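Local coordinates for protein pectinesterase inhibitor (Actinidia chinensis, PDB 1XG2) that inhibits plant pectin methylesterase by forming a protein complex with the enzyme, and may take part in the regulation of fruit ripening, at residues B[17-22]-B[140-145]; B[83-88]-B[102-107]. All blocks are in the same frame, centred on the assembly; numbering follows the deposited sequence. Where two conformers were deposited one is given.

Interaction 1: B[17-22]-B[140-145]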
loop_
_atom_site.group_PDB
_atom_site.type_symbol
_atom_site.label_atom_id
_atom_site.label_comp_id
_atom_site.label_asym_id
_atom_site.label_seq_id
_atom_site.Cartn_x
_atom_site.Cartn_y
_atom_site.Cartn_z
ATOM N N SER B 17 -23.851 -15.174 -4.216
ATOM C CA SER B 17 -25.229 -15.017 -3.766
ATOM C C SER B 17 -25.548 -13.546 -3.537
ATOM O O SER B 17 -26.604 -13.064 -3.934
ATOM C CB SER B 17 -25.478 -15.806 -2.485
ATOM O OG SER B 17 -25.331 -17.185 -2.750
ATOM N N LEU B 18 -24.623 -12.837 -2.895
ATOM C CA LEU B 18 -24.808 -11.425 -2.608
ATOM C C LEU B 18 -24.784 -10.612 -3.893
ATOM O O LEU B 18 -25.600 -9.719 -4.077
ATOM C CB LEU B 18 -23.746 -10.910 -1.643
ATOM C CG LEU B 18 -23.908 -9.423 -1.304
ATOM C CD1 LEU B 18 -25.281 -9.106 -0.681
ATOM C CD2 LEU B 18 -22.772 -8.969 -0.375
ATOM N N CYS B 19 -23.854 -10.938 -4.777
ATOM C CA CYS B 19 -23.787 -10.308 -6.083
ATOM C C CYS B 19 -25.127 -10.386 -6.815
ATOM O O CYS B 19 -25.629 -9.371 -7.295
ATOM C CB CYS B 19 -22.674 -10.956 -6.916
ATOM S SG CYS B 19 -22.546 -10.348 -8.614
ATOM N N LEU B 20 -25.710 -11.584 -6.880
ATOM C CA LEU B 20 -27.006 -11.776 -7.531
ATOM C C LEU B 20 -28.095 -10.928 -6.887
ATOM O O LEU B 20 -28.835 -10.251 -7.566
ATOM C CB LEU B 20 -27.408 -13.258 -7.516
ATOM C CG LEU B 20 -28.743 -13.571 -8.208
ATOM C CD1 LEU B 20 -28.683 -13.188 -9.683
ATOM C CD2 LEU B 20 -29.117 -15.046 -8.028
ATOM N N GLN B 21 -28.172 -10.962 -5.571
ATOM C CA GLN B 21 -29.153 -10.191 -4.830
ATOM C C GLN B 21 -29.018 -8.696 -5.147
ATOM O O GLN B 21 -30.013 -8.013 -5.386
ATOM C CB GLN B 21 -28.957 -10.473 -3.345
ATOM C CG GLN B 21 -29.910 -9.822 -2.388
ATOM C CD GLN B 21 -29.549 -10.207 -0.951
ATOM O OE1 GLN B 21 -29.415 -9.341 -0.073
ATOM N NE2 GLN B 21 -29.321 -11.506 -0.731
ATOM N N ALA B 22 -27.781 -8.214 -5.213
ATOM C CA ALA B 22 -27.513 -6.803 -5.466
ATOM C C ALA B 22 -27.904 -6.404 -6.887
ATOM O O ALA B 22 -28.573 -5.396 -7.081
ATOM C CB ALA B 22 -26.035 -6.480 -5.209
ATOM N N CYS B 140 -17.460 -4.539 -3.196
ATOM C CA CYS B 140 -16.357 -3.953 -3.962
ATOM C C CYS B 140 -15.828 -4.967 -4.972
ATOM O O CYS B 140 -15.358 -4.605 -6.057
ATOM C CB CYS B 140 -15.244 -3.491 -3.038
ATOM S SG CYS B 140 -15.569 -1.930 -2.177
ATOM N N ASP B 141 -15.918 -6.244 -4.626
ATOM C CA ASP B 141 -15.494 -7.296 -5.536
ATOM C C ASP B 141 -16.367 -7.346 -6.803
ATOM O O ASP B 141 -15.870 -7.660 -7.880
ATOM C CB ASP B 141 -15.489 -8.637 -4.828
ATOM C CG ASP B 141 -14.598 -9.637 -5.502
ATOM O OD1 ASP B 141 -13.502 -9.264 -5.984
ATOM O OD2 ASP B 141 -14.896 -10.828 -5.575
ATOM N N ILE B 142 -17.650 -7.012 -6.689
ATOM C CA ILE B 142 -18.500 -6.910 -7.871
ATOM C C ILE B 142 -17.916 -5.841 -8.801
ATOM O O ILE B 142 -17.806 -6.032 -10.003
ATOM C CB ILE B 142 -19.978 -6.580 -7.520
ATOM C CG1 ILE B 142 -20.589 -7.628 -6.588
ATOM C CG2 ILE B 142 -20.822 -6.575 -8.781
ATOM C CD1 ILE B 142 -21.878 -7.177 -5.939
ATOM N N VAL B 143 -17.528 -4.716 -8.223
ATOM C CA VAL B 143 -16.961 -3.633 -9.000
ATOM C C VAL B 143 -15.657 -4.060 -9.643
ATOM O O VAL B 143 -15.424 -3.770 -10.803
ATOM C CB VAL B 143 -16.708 -2.379 -8.138
ATOM C CG1 VAL B 143 -16.099 -1.271 -8.983
ATOM C CG2 VAL B 143 -17.999 -1.913 -7.498
ATOM N N LEU B 144 -14.816 -4.759 -8.895
ATOM C CA LEU B 144 -13.536 -5.221 -9.423
ATOM C C LEU B 144 -13.740 -6.167 -10.610
ATOM O O LEU B 144 -13.053 -6.063 -11.617
ATOM C CB LEU B 144 -12.718 -5.916 -8.326
ATOM C CG LEU B 144 -12.202 -5.002 -7.214
ATOM C CD1 LEU B 144 -11.676 -5.798 -6.026
ATOM C CD2 LEU B 144 -11.084 -4.093 -7.754
ATOM N N VAL B 145 -14.702 -7.083 -10.497
ATOM C CA VAL B 145 -14.942 -8.053 -11.561
ATOM C C VAL B 145 -15.396 -7.322 -12.830
ATOM O O VAL B 145 -14.925 -7.598 -13.938
ATOM C CB VAL B 145 -15.967 -9.114 -11.129
ATOM C CG1 VAL B 145 -16.477 -9.923 -12.351
ATOM C CG2 VAL B 145 -15.348 -10.040 -10.115
#
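I142 reaches out from helix 127-149 and lays the end of its longer branch against the backbone side of C19 on helix 16-24. Its methyl CD1 comes to 3.7 Å from CA of C19, so the tip of the isoleucine rests where the cysteine side chain leaves its helix. One bond further back, CG1 lies alongside the cysteine, 3.9 Å from SG of C19, and CB of C19 is just as near to that methylene. On the short branch, CG2 of I142 meets SG of C19 more loosely, at 4.2 Å. The two branches thus lie along the cysteine side chain, CD1 near its root and CG2 near its sulfur. The torsions account for this: CG1 is anti to the carbonyl carbon (chi1 -58°) and the chain is then extended (chi2 165°), which carries CD1 straight across to the other helix. A22, one turn on from C19, offers its CB to the same methyl at 4.3 Å. No hydrogen bond crosses here; the contact is wholly apolar and buried.

SG of C19 is tied to C10 by a disulfide, which limits how far it can turn, and I9 of helix 4-9 packs on both C19 and I142. S41 of helix 34-60 touches I142 as well, while D141 holds the N-terminal region through OD2, hydrogen-bonded to the backbone N of R14. The arrangement is that of the PMEI family fold, in which a disulfide-linked N-terminal helical hairpin packs against the four-helix bundle, here on its last helix.

Interaction 2: B[83-88]-B[102-107]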
loop_
_atom_site.group_PDB
_atom_site.type_symbol
_atom_site.label_atom_id
_atom_site.label_comp_id
_atom_site.label_asym_id
_atom_site.label_seq_id
_atom_site.Cartn_x
_atom_site.Cartn_y
_atom_site.Cartn_z
ATOM N N ILE B 83 -14.888 5.582 0.980
ATOM C CA ILE B 83 -15.999 6.362 0.429
ATOM C C ILE B 83 -15.483 7.315 -0.649
ATOM O O ILE B 83 -16.059 7.411 -1.735
ATOM C CB ILE B 83 -16.746 7.136 1.550
ATOM C CG1 ILE B 83 -17.540 6.139 2.408
ATOM C CG2 ILE B 83 -17.645 8.241 0.954
ATOM C CD1 ILE B 83 -17.901 6.643 3.803
ATOM N N ASP B 84 -14.373 7.978 -0.348
ATOM C CA ASP B 84 -13.742 8.893 -1.289
ATOM C C ASP B 84 -13.310 8.173 -2.570
ATOM O O ASP B 84 -13.511 8.675 -3.680
ATOM C CB ASP B 84 -12.517 9.568 -0.637
ATOM C CG ASP B 84 -12.877 10.779 0.194
ATOM O OD1 ASP B 84 -14.046 11.248 0.125
ATOM O OD2 ASP B 84 -12.033 11.311 0.957
ATOM N N SER B 85 -12.725 6.994 -2.414
ATOM C CA SER B 85 -12.211 6.237 -3.539
ATOM C C SER B 85 -13.331 5.718 -4.424
ATOM O O SER B 85 -13.198 5.709 -5.643
ATOM C CB SER B 85 -11.300 5.086 -3.080
ATOM O OG SER B 85 -10.051 5.594 -2.629
ATOM N N LEU B 86 -14.441 5.298 -3.819
ATOM C CA LEU B 86 -15.576 4.839 -4.604
ATOM C C LEU B 86 -16.230 6.005 -5.360
ATOM O O LEU B 86 -16.700 5.840 -6.490
ATOM C CB LEU B 86 -16.585 4.122 -3.716
ATOM C CG LEU B 86 -16.143 2.735 -3.226
ATOM C CD1 LEU B 86 -17.062 2.214 -2.158
ATOM C CD2 LEU B 86 -16.024 1.715 -4.360
ATOM N N GLY B 87 -16.246 7.186 -4.747
ATOM C CA GLY B 87 -16.723 8.388 -5.415
ATOM C C GLY B 87 -15.961 8.655 -6.694
ATOM O O GLY B 87 -16.563 8.965 -7.722
ATOM N N GLN B 88 -14.635 8.510 -6.638
ATOM C CA GLN B 88 -13.780 8.732 -7.791
ATOM C C GLN B 88 -13.896 7.610 -8.805
ATOM O O GLN B 88 -13.756 7.836 -9.995
ATOM C CB GLN B 88 -12.320 8.867 -7.356
ATOM C CG GLN B 88 -12.044 10.182 -6.646
ATOM C CD GLN B 88 -10.719 10.777 -7.046
ATOM O OE1 GLN B 88 -9.839 10.939 -6.199
ATOM N NE2 GLN B 88 -10.563 11.104 -8.347
ATOM N N ASN B 102 -10.151 -0.074 -11.321
ATOM C CA ASN B 102 -9.732 -1.243 -10.538
ATOM C C ASN B 102 -8.954 -0.814 -9.283
ATOM O O ASN B 102 -9.302 -1.188 -8.170
ATOM C CB ASN B 102 -8.915 -2.216 -11.386
ATOM C CG ASN B 102 -8.621 -3.494 -10.658
ATOM O OD1 ASN B 102 -7.899 -3.519 -9.638
ATOM N ND2 ASN B 102 -9.158 -4.572 -11.172
ATOM N N ILE B 103 -7.951 0.030 -9.471
ATOM C CA ILE B 103 -7.122 0.519 -8.373
ATOM C C ILE B 103 -7.960 1.157 -7.249
ATOM O O ILE B 103 -7.726 0.880 -6.063
ATOM C CB ILE B 103 -6.089 1.534 -8.915
ATOM C CG1 ILE B 103 -5.111 0.854 -9.884
ATOM C CG2 ILE B 103 -5.347 2.228 -7.760
ATOM C CD1 ILE B 103 -4.245 -0.202 -9.280
ATOM N N TYR B 104 -8.926 1.997 -7.606
ATOM C CA TYR B 104 -9.709 2.689 -6.593
ATOM C C TYR B 104 -10.700 1.743 -5.911
ATOM O O TYR B 104 -10.889 1.843 -4.702
ATOM C CB TYR B 104 -10.409 3.925 -7.148
ATOM C CG TYR B 104 -9.471 5.105 -7.279
ATOM C CD1 TYR B 104 -8.379 5.042 -8.142
ATOM C CD2 TYR B 104 -9.636 6.262 -6.517
ATOM C CE1 TYR B 104 -7.508 6.108 -8.278
ATOM C CE2 TYR B 104 -8.740 7.359 -6.658
ATOM C CZ TYR B 104 -7.691 7.253 -7.552
ATOM O OH TYR B 104 -6.781 8.280 -7.719
ATOM N N ALA B 105 -11.294 0.818 -6.662
ATOM C CA ALA B 105 -12.131 -0.216 -6.043
ATOM C C ALA B 105 -11.311 -1.155 -5.162
ATOM O O ALA B 105 -11.797 -1.597 -4.118
ATOM C CB ALA B 105 -12.934 -1.004 -7.091
ATOM N N SER B 106 -10.066 -1.436 -5.555
ATOM C CA SER B 106 -9.168 -2.245 -4.742
ATOM C C SER B 106 -8.842 -1.543 -3.429
ATOM O O SER B 106 -8.795 -2.182 -2.372
ATOM C CB SER B 106 -7.862 -2.560 -5.488
ATOM O OG SER B 106 -8.075 -3.452 -6.558
ATOM N N ALA B 107 -8.645 -0.222 -3.490
ATOM C CA ALA B 107 -8.345 0.560 -2.294
ATOM C C ALA B 107 -9.538 0.589 -1.343
ATOM O O ALA B 107 -9.375 0.475 -0.122
ATOM C CB ALA B 107 -7.926 2.001 -2.660
#
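Y104 faces S85 and Q88 across the antiparallel segments 83-88 and 102-107, whose axes approach to 8.3 Å. Ahead of it in the segment, N102 is turned to the partner enzyme, where its side-chain amide is hydrogen-bonded to A192 and N190 of the pectinesterase chain. At Y104, CG is anti to the carbonyl carbon (chi1 -79°), which sends the ring outward past S85 to Q88: CB lies 3.6 Å from the backbone O of S85, and that oxygen sits at the ring edge, near its plane, 3.7 Å from CD2 of Y104. Further out, CB of Q88 packs on CD2 of Y104 at 3.8 Å, and OE1 of Q88 is equally near CE2, with the amide plane turned 66° from the ring. The hydroxyl is hydrogen-bonded to D118 of the pectinesterase chain. With an alanine here, D118 of the pectinesterase chain would probably lose its hydroxyl partner and a gap would probably open beside S85 and Q88. CB of S85 also rests 3.6 Å from the carbonyl O of Y104. A105 points away from helix 66-95 and packs on V143 and L144 of helix 127-149. One turn after Y104, the methyl of A107 comes to 4.2 Å from OG of S85. L86 touches A45 of helix 34-60, so the pair sits between helices 34-60 and 127-149 and the enzyme.

How the interactions relate
Interactions 1 and 2 lie about 15 Å apart, centre to centre, in one all-helical domain. Along the chain, 17-22 comes first and 140-145 last, with both halves of interaction 2 between them: the first joins distant ends of the sequence, the second two consecutive helices. They meet where helix 127-149 packs against helix 98-118, its predecessor in the chain: CD2 of L144 lies 3.3 Å from OG of S106, and CG1 of V143 packs on CB of A105. Helix 127-149 therefore bridges the N-terminal hairpin and the helix pair of interaction 2. Segments of both interactions also carry residues that reach the pectinesterase, so the bundle presents adjoining helices to its target.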